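Local atomic coordinates of dITP/XTP pyrophosphatase (Mycobacteroides abscessus, PDB entry 6WWD), a protein that probably hydrolyses the non-canonical purine nucleotides XTP, dITP and ITP to their monophosphates and diphosphate, clearing them from the nucleotide pool before they enter DNA or RNA. Residues S48-A53 against E134-G139; I55-G60 against L66-D71; A100-L105 against D158-P163. All coordinates share one frame; numbering follows the deposited sequence.

Overall arrangement
Interactions 1 and 2 set helix 49-64 against the central mixed sheet of the HAM1 fold, their centres about 11 Å apart. They touch through the salt bridge from Arg-58 NE to Glu-134 OE2 (2.7 Å). Both border Asp-72, the predicted magnesium ligand and proton acceptor. Nearest side-chain atoms are about 3 Å apart for Lys-56 and Asp-72, and about 8 Å for Glu-50 and Asp-72. Interaction 3 packs helix 98-108 on the 3-10 turn 158-160, which leads into a strand of the same sheet. Its centre is about 23 Å from that of interaction 1 and about 29 Å from that of interaction 2. Segment 158-163 begins with predicted substrate-binding Asp-158, but the packing lies away from the predicted sites.

Interaction 1 (S48-A53 against E134-G139); sequences SFEDNA and EVVVEG
Val-136 is the first residue of strand 134-139 to touch helix 49-53. Its CG2 stands anti to the backbone N and lies against the first turn of the helix. It is 3.8 Å from Glu-50 CB and equally near the Glu-50 carbonyl oxygen. The two side chains cross at about a right angle. Two residues on, Glu-138 faces the helix again. Its CG sits between the backbone N and the carbonyl carbon (chi1 85°), and the rest of the chain is extended. It crosses Glu-50 at about a right angle too, and Glu-50 OE2 lies over its stem, 3.2 Å from Glu-138 CG. The carboxylate planes are 65° apart, and Glu-50 OE2 is 3.5 Å from Glu-138 OE2. The same two glutamates of the second subunit also come close, so the carboxylates gather at the interface. Like charges so close and buried would probably favour a proton among them. Glu-138 OE1 forms a salt bridge with Arg-140, which probably offsets part of the negative charge. Water 1 joins the two segments. It accepts from Glu-50 N at 2.9 Å and donates to Glu-138 OE2. Helix 49-64 begins here: Ser-48 is its N-cap, and Ser-48 OG accepts from Asp-51 N at 2.8 Å. Around the contact, Phe-49 and Ala-53 pack on strands 67-77 and 118-128, and strand 134-145 pairs with 118-128. Residues 135-139 also form an antiparallel ladder with a strand of the second subunit, so the sheet continues across the dimer interface beside this helix start.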
loop_
_atom_site.group_PDB
_atom_site.type_symbol
_atom_site.label_atom_id
_atom_site.label_comp_id
_atom_site.label_asym_id
_atom_site.label_seq_id
_atom_site.Cartn_x
_atom_site.Cartn_y
_atom_site.Cartn_z
ATOM N N SER D 48 -2.134 9.189 -3.065
ATOM C CA SER D 48 -2.220 9.760 -1.718
ATOM C C SER D 48 -2.672 11.214 -1.770
ATOM O O SER D 48 -1.874 12.114 -2.031
ATOM C CB SER D 48 -0.894 9.654 -0.979
ATOM O OG SER D 48 -1.036 10.292 0.291
ATOM N N PHE D 49 -3.946 11.447 -1.474
ATOM C CA PHE D 49 -4.433 12.815 -1.298
ATOM C C PHE D 49 -3.748 13.500 -0.124
ATOM O O PHE D 49 -3.469 14.708 -0.170
ATOM C CB PHE D 49 -5.950 12.811 -1.102
ATOM C CG PHE D 49 -6.676 12.147 -2.215
ATOM C CD1 PHE D 49 -6.930 12.835 -3.403
ATOM C CD2 PHE D 49 -7.075 10.820 -2.104
ATOM C CE1 PHE D 49 -7.580 12.199 -4.460
ATOM C CE2 PHE D 49 -7.735 10.193 -3.147
ATOM C CZ PHE D 49 -7.999 10.893 -4.326
ATOM N N GLU D 50 -3.472 12.743 0.938
ATOM C CA GLU D 50 -2.792 13.308 2.099
ATOM C C GLU D 50 -1.394 13.796 1.749
ATOM O O GLU D 50 -1.045 14.942 2.046
ATOM C CB GLU D 50 -2.729 12.274 3.222
ATOM C CG GLU D 50 -4.064 11.959 3.828
ATOM C CD GLU D 50 -3.950 11.052 5.040
ATOM O OE1 GLU D 50 -2.830 10.671 5.397
ATOM O OE2 GLU D 50 -4.996 10.710 5.627
ATOM N N ASP D 51 -0.570 12.938 1.128
ATOM C CA ASP D 51 0.797 13.350 0.797
ATOM C C ASP D 51 0.774 14.569 -0.106
ATOM O O ASP D 51 1.591 15.483 0.045
ATOM C CB ASP D 51 1.575 12.230 0.087
ATOM C CG ASP D 51 1.907 11.069 0.988
ATOM O OD1 ASP D 51 1.827 11.191 2.242
ATOM O OD2 ASP D 51 2.243 10.010 0.418
ATOM N N ASN D 52 -0.149 14.588 -1.067
ATOM C CA ASN D 52 -0.161 15.675 -2.026
ATOM C C ASN D 52 -0.677 16.962 -1.407
ATOM O O ASN D 52 -0.188 18.037 -1.752
ATOM C CB ASN D 52 -0.966 15.269 -3.257
ATOM C CG ASN D 52 -0.115 14.505 -4.262
ATOM O OD1 ASN D 52 0.617 15.109 -5.036
ATOM N ND2 ASN D 52 -0.181 13.166 -4.228
ATOM N N ALA D 53 -1.622 16.883 -0.472
ATOM C CA ALA D 53 -2.019 18.099 0.226
ATOM C C ALA D 53 -0.845 18.657 1.014
ATOM O O ALA D 53 -0.606 19.866 1.003
ATOM C CB ALA D 53 -3.218 17.840 1.144
ATOM N N GLU D 134 3.498 19.906 10.749
ATOM C CA GLU D 134 2.699 19.365 9.643
ATOM C C GLU D 134 1.567 18.524 10.200
ATOM O O GLU D 134 1.810 17.580 10.954
ATOM C CB GLU D 134 3.529 18.489 8.703
ATOM C CG GLU D 134 4.754 19.157 8.146
ATOM C CD GLU D 134 5.472 18.275 7.151
ATOM O OE1 GLU D 134 5.090 17.088 7.034
ATOM O OE2 GLU D 134 6.406 18.769 6.483
ATOM N N VAL D 135 0.337 18.846 9.809
ATOM C CA VAL D 135 -0.831 18.048 10.145
ATOM C C VAL D 135 -1.643 17.840 8.873
ATOM O O VAL D 135 -1.884 18.785 8.115
ATOM C CB VAL D 135 -1.707 18.726 11.220
ATOM C CG1 VAL D 135 -2.931 17.854 11.511
ATOM C CG2 VAL D 135 -0.908 19.021 12.496
ATOM N N VAL D 136 -2.097 16.621 8.652
ATOM C CA VAL D 136 -2.952 16.346 7.512
ATOM C C VAL D 136 -4.159 15.556 7.986
ATOM O O VAL D 136 -4.066 14.742 8.916
ATOM C CB VAL D 136 -2.186 15.621 6.385
ATOM C CG1 VAL D 136 -1.653 14.277 6.837
ATOM C CG2 VAL D 136 -3.080 15.492 5.156
ATOM N N VAL D 137 -5.315 15.873 7.414
ATOM C CA VAL D 137 -6.567 15.194 7.717
ATOM C C VAL D 137 -7.188 14.753 6.397
ATOM O O VAL D 137 -7.028 15.417 5.370
ATOM C CB VAL D 137 -7.535 16.108 8.514
ATOM C CG1 VAL D 137 -8.858 15.403 8.824
ATOM C CG2 VAL D 137 -6.885 16.590 9.793
ATOM N N GLU D 138 -7.897 13.625 6.420
ATOM C CA GLU D 138 -8.672 13.241 5.248
ATOM C C GLU D 138 -10.021 12.695 5.691
ATOM O O GLU D 138 -10.184 12.227 6.827
ATOM C CB GLU D 138 -7.943 12.218 4.363
ATOM C CG GLU D 138 -8.131 10.781 4.797
ATOM C CD GLU D 138 -7.513 9.793 3.819
ATOM O OE1 GLU D 138 -7.537 8.570 4.120
ATOM O OE2 GLU D 138 -6.997 10.243 2.760
ATOM N N GLY D 139 -10.993 12.823 4.799
ATOM C CA GLY D 139 -12.284 12.173 4.946
ATOM C C GLY D 139 -12.545 11.287 3.745
ATOM O O GLY D 139 -12.193 11.645 2.617
HETATM O O HOH W 1 -4.689 10.069 0.993
#

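Interaction 2 (I55-G60 against L66-D71); sequences IKAREG and LACVAD
Lys-56 NZ donates a hydrogen bond of 2.8 Å to the backbone oxygen of Asp-71. The ammonium meets this oxygen nearly end on, with a C=O...N angle of 164°. It also forms salt bridges with Glu-44 and with Asp-72, the predicted magnesium ligand and proton acceptor. Three oxygen-bearing groups thus hold it at the edge of the probable active site. The contact is a helix laid on the central sheet of the HAM1 fold. Helix 49-64 leads through a short turn into strand 67-77. The local axes of 55-60 and 67-71 run roughly antiparallel, at 152°, and approach to 7.0 Å. The lysine chain bends at its second and third torsions, which turns its amine toward the Asp-71 carbonyl, midway along strand 67-77. Its CB rests 3.6 Å from Ala-70 CB. Small residues allow the close approach. Ala-57 CB lies 4.0 Å from Ala-70 CB, and Gly-60 presents bare backbone to Cys-68. The Cys-68 sulfur, swung opposite its backbone N (chi1 176°), rests on the helix beside Ala-57 and Gly-60. On the strand's other face, Val-69 packs on Leu-188 of the second subunit. Cys-68 SG ends 3.9 Å from Gly-60 CA.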
loop_
_atom_site.group_PDB
_atom_site.type_symbol
_atom_site.label_atom_id
_atom_site.label_comp_id
_atom_site.label_asym_id
_atom_site.label_seq_id
_atom_site.Cartn_x
_atom_site.Cartn_y
_atom_site.Cartn_z
ATOM N N ILE D 55 2.399 18.249 0.315
ATOM C CA ILE D 55 3.361 18.845 -0.605
ATOM C C ILE D 55 2.946 20.272 -0.949
ATOM O O ILE D 55 3.766 21.197 -0.927
ATOM C CB ILE D 55 3.521 17.978 -1.866
ATOM C CG1 ILE D 55 4.262 16.679 -1.533
ATOM C CG2 ILE D 55 4.291 18.761 -2.932
ATOM C CD1 ILE D 55 4.245 15.670 -2.673
ATOM N N LYS D 56 1.660 20.481 -1.232
ATOM C CA LYS D 56 1.206 21.820 -1.602
ATOM C C LYS D 56 1.321 22.801 -0.440
ATOM O O LYS D 56 1.694 23.962 -0.643
ATOM C CB LYS D 56 -0.229 21.767 -2.111
ATOM C CG LYS D 56 -0.298 21.576 -3.609
ATOM C CD LYS D 56 -1.358 20.586 -4.033
ATOM C CE LYS D 56 -2.724 20.993 -3.577
ATOM N NZ LYS D 56 -3.748 20.270 -4.366
ATOM N N ALA D 57 1.004 22.364 0.781
ATOM C CA ALA D 57 1.072 23.290 1.906
ATOM C C ALA D 57 2.512 23.660 2.239
ATOM O O ALA D 57 2.796 24.835 2.540
ATOM C CB ALA D 57 0.357 22.701 3.131
ATOM N N ARG D 58 3.440 22.684 2.190
ATOM C CA ARG D 58 4.852 22.997 2.427
ATOM C C ARG D 58 5.334 24.054 1.449
ATOM O O ARG D 58 6.052 24.993 1.821
ATOM C CB ARG D 58 5.727 21.755 2.261
ATOM C CG ARG D 58 5.533 20.674 3.273
ATOM C CD ARG D 58 6.526 19.548 3.066
ATOM N NE ARG D 58 6.133 18.398 3.873
ATOM C CZ ARG D 58 5.759 17.228 3.378
ATOM N NH1 ARG D 58 5.754 17.027 2.066
ATOM N NH2 ARG D 58 5.407 16.251 4.203
ATOM N N GLU D 59 4.965 23.895 0.183
ATOM C CA GLU D 59 5.364 24.848 -0.840
ATOM C C GLU D 59 4.819 26.234 -0.539
ATOM O O GLU D 59 5.523 27.235 -0.709
ATOM C CB GLU D 59 4.886 24.358 -2.203
ATOM C CG GLU D 59 5.772 23.301 -2.810
ATOM C CD GLU D 59 7.142 23.859 -3.180
ATOM O OE1 GLU D 59 7.204 24.773 -4.027
ATOM O OE2 GLU D 59 8.153 23.389 -2.629
ATOM N N GLY D 60 3.567 26.311 -0.089
ATOM C CA GLY D 60 3.003 27.598 0.281
ATOM C C GLY D 60 3.793 28.282 1.383
ATOM O O GLY D 60 4.060 29.485 1.315
ATOM N N LEU D 66 4.075 32.174 5.608
ATOM C CA LEU D 66 2.791 32.065 6.271
ATOM C C LEU D 66 2.423 30.606 6.482
ATOM O O LEU D 66 2.810 29.727 5.710
ATOM C CB LEU D 66 1.699 32.743 5.436
ATOM C CG LEU D 66 1.970 34.214 5.072
ATOM C CD1 LEU D 66 0.919 34.746 4.098
ATOM C CD2 LEU D 66 2.026 35.043 6.336
ATOM N N ALA D 67 1.671 30.351 7.546
ATOM C CA ALA D 67 0.983 29.084 7.665
ATOM C C ALA D 67 0.139 28.864 6.414
ATOM O O ALA D 67 -0.435 29.805 5.853
ATOM C CB ALA D 67 0.119 29.079 8.928
ATOM N N CYS D 68 0.104 27.628 5.935
ATOM C CA CYS D 68 -0.533 27.359 4.660
ATOM C C CYS D 68 -1.446 26.158 4.803
ATOM O O CYS D 68 -1.030 25.119 5.309
ATOM C CB CYS D 68 0.487 27.111 3.537
ATOM S SG CYS D 68 -0.369 26.663 2.008
ATOM N N VAL D 69 -2.689 26.317 4.378
ATOM C CA VAL D 69 -3.657 25.233 4.279
ATOM C C VAL D 69 -3.823 24.895 2.804
ATOM O O VAL D 69 -4.030 25.794 1.976
ATOM C CB VAL D 69 -5.011 25.622 4.901
ATOM C CG1 VAL D 69 -6.048 24.561 4.591
ATOM C CG2 VAL D 69 -4.877 25.817 6.383
ATOM N N ALA D 70 -3.748 23.608 2.475
ATOM C CA ALA D 70 -3.934 23.143 1.108
ATOM C C ALA D 70 -4.902 21.975 1.121
ATOM O O ALA D 70 -5.011 21.260 2.118
ATOM C CB ALA D 70 -2.617 22.704 0.469
ATOM N N ASP D 71 -5.602 21.767 0.011
ATOM C CA ASP D 71 -6.532 20.651 -0.052
ATOM C C ASP D 71 -6.265 19.806 -1.290
ATOM O O ASP D 71 -5.497 20.182 -2.186
ATOM C CB ASP D 71 -7.982 21.138 0.036
ATOM C CG ASP D 71 -8.266 22.265 -0.895
ATOM O OD1 ASP D 71 -7.886 22.163 -2.086
ATOM O OD2 ASP D 71 -8.823 23.280 -0.418
#

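Interaction 3 (A100-L105 against D158-P163); sequences ANTALL and DPIFVP
Ile-160 and Thr-102 slide past each other in opposite directions, methyl against methyl. Thr-102 CG2 is 3.7 Å from Ile-160 CG2 and just as close to Ile-160 CD1, so one threonine methyl touches both branches of the isoleucine. This is apolar packing of helix 98-108 of the HAM1 fold on the 3-10 turn 158-160 that leads into strand 161-163. The backbones stay well apart, with Thr-102 CA and Ile-160 CA 7.3 Å from each other, and side chains fill the gap. In Ile-160, a chi1 of 60° wedges CG1 beside both backbone neighbours of CA. This carries CD1 toward the helix while CG2 meets the threonine methyl. Thr-102 turns its OG1 back along its own helix, where it makes a weak hydrogen bond to the Asp-98 carbonyl. Its methyl is thereby left for the isoleucine. Leu-105, one turn further on, comes in at an oblique angle to Ile-160. Leu-105 also packs on Leu-75 of strand 67-77 and on Leu-80, tying the helix to the sheet. Thr-102 touches Tyr-157, which with Asp-158 belongs to the predicted substrate-binding run. The leucine meets the isoleucine through one methyl pair, Leu-105 CD2 and Ile-160 CD1, at 3.8 Å.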
loop_
_atom_site.group_PDB
_atom_site.type_symbol
_atom_site.label_atom_id
_atom_site.label_comp_id
_atom_site.label_asym_id
_atom_site.label_seq_id
_atom_site.Cartn_x
_atom_site.Cartn_y
_atom_site.Cartn_z
ATOM N N ALA D 100 -15.591 12.466 -20.189
ATOM C CA ALA D 100 -14.600 11.503 -20.664
ATOM C C ALA D 100 -13.940 10.755 -19.503
ATOM O O ALA D 100 -13.628 9.566 -19.630
ATOM C CB ALA D 100 -13.543 12.202 -21.524
ATOM N N ASN D 101 -13.681 11.437 -18.379
ATOM C CA ASN D 101 -13.118 10.747 -17.214
ATOM C C ASN D 101 -14.059 9.640 -16.747
ATOM O O ASN D 101 -13.639 8.507 -16.495
ATOM C CB ASN D 101 -12.865 11.743 -16.067
ATOM C CG ASN D 101 -11.828 12.793 -16.419
ATOM O OD1 ASN D 101 -11.061 12.632 -17.369
ATOM N ND2 ASN D 101 -11.787 13.872 -15.637
ATOM N N THR D 102 -15.347 9.963 -16.650
ATOM C CA THR D 102 -16.354 9.015 -16.181
ATOM C C THR D 102 -16.525 7.850 -17.154
ATOM O O THR D 102 -16.616 6.692 -16.732
ATOM C CB THR D 102 -17.679 9.760 -15.965
ATOM O OG1 THR D 102 -17.582 10.542 -14.767
ATOM C CG2 THR D 102 -18.874 8.806 -15.878
ATOM N N ALA D 103 -16.568 8.134 -18.460
ATOM C CA ALA D 103 -16.681 7.056 -19.440
ATOM C C ALA D 103 -15.461 6.135 -19.400
ATOM O O ALA D 103 -15.594 4.915 -19.516
ATOM C CB ALA D 103 -16.879 7.638 -20.842
ATOM N N LEU D 104 -14.260 6.696 -19.243
ATOM C CA LEU D 104 -13.076 5.849 -19.140
ATOM C C LEU D 104 -13.160 4.942 -17.914
ATOM O O LEU D 104 -12.869 3.742 -17.990
ATOM C CB LEU D 104 -11.804 6.706 -19.095
ATOM C CG LEU D 104 -10.486 5.956 -18.798
ATOM C CD1 LEU D 104 -10.188 4.857 -19.858
ATOM C CD2 LEU D 104 -9.312 6.937 -18.633
ATOM N N LEU D 105 -13.523 5.504 -16.767
ATOM C CA LEU D 105 -13.593 4.701 -15.548
ATOM C C LEU D 105 -14.564 3.534 -15.710
ATOM O O LEU D 105 -14.236 2.385 -15.375
ATOM C CB LEU D 105 -13.996 5.583 -14.368
ATOM C CG LEU D 105 -14.035 4.860 -13.024
ATOM C CD1 LEU D 105 -12.703 4.230 -12.763
ATOM C CD2 LEU D 105 -14.339 5.843 -11.931
ATOM N N ASP D 158 -20.007 12.030 -9.740
ATOM C CA ASP D 158 -21.273 11.822 -9.038
ATOM C C ASP D 158 -22.240 10.885 -9.761
ATOM O O ASP D 158 -22.869 10.058 -9.077
ATOM C CB ASP D 158 -21.957 13.176 -8.785
ATOM C CG ASP D 158 -21.251 13.990 -7.718
ATOM O OD1 ASP D 158 -20.317 13.454 -7.091
ATOM O OD2 ASP D 158 -21.607 15.172 -7.527
ATOM N N PRO D 159 -22.425 10.958 -11.090
ATOM C CA PRO D 159 -23.382 10.048 -11.746
ATOM C C PRO D 159 -22.991 8.574 -11.691
ATOM O O PRO D 159 -23.848 7.737 -11.955
ATOM C CB PRO D 159 -23.412 10.554 -13.202
ATOM C CG PRO D 159 -22.963 11.949 -13.119
ATOM C CD PRO D 159 -21.962 12.001 -12.023
ATOM N N ILE D 160 -21.748 8.216 -11.345
ATOM C CA ILE D 160 -21.365 6.808 -11.289
ATOM C C ILE D 160 -20.880 6.396 -9.908
ATOM O O ILE D 160 -20.372 5.289 -9.747
ATOM C CB ILE D 160 -20.295 6.453 -12.340
ATOM C CG1 ILE D 160 -19.028 7.301 -12.111
ATOM C CG2 ILE D 160 -20.848 6.531 -13.763
ATOM C CD1 ILE D 160 -17.862 6.823 -12.936
ATOM N N PHE D 161 -21.007 7.263 -8.908
ATOM C CA PHE D 161 -20.603 6.922 -7.549
ATOM C C PHE D 161 -21.839 6.542 -6.749
ATOM O O PHE D 161 -22.733 7.371 -6.564
ATOM C CB PHE D 161 -19.864 8.077 -6.875
ATOM C CG PHE D 161 -19.412 7.763 -5.473
ATOM C CD1 PHE D 161 -18.341 6.915 -5.254
ATOM C CD2 PHE D 161 -20.086 8.289 -4.370
ATOM C CE1 PHE D 161 -17.921 6.610 -3.949
ATOM C CE2 PHE D 161 -19.669 7.993 -3.061
ATOM C CZ PHE D 161 -18.584 7.150 -2.855
ATOM N N VAL D 162 -21.884 5.300 -6.270
ATOM C CA VAL D 162 -22.997 4.807 -5.462
ATOM C C VAL D 162 -22.556 4.826 -4.004
ATOM O O VAL D 162 -21.717 3.996 -3.609
ATOM C CB VAL D 162 -23.434 3.393 -5.884
ATOM C CG1 VAL D 162 -24.586 2.924 -5.005
ATOM C CG2 VAL D 162 -23.834 3.349 -7.368
ATOM N N PRO D 163 -23.047 5.750 -3.184
ATOM C CA PRO D 163 -22.728 5.730 -1.751
ATOM C C PRO D 163 -23.198 4.449 -1.073
ATOM O O PRO D 163 -24.317 3.983 -1.292
ATOM C CB PRO D 163 -23.502 6.941 -1.207
ATOM C CG PRO D 163 -23.685 7.810 -2.371
ATOM C CD PRO D 163 -23.911 6.884 -3.531
#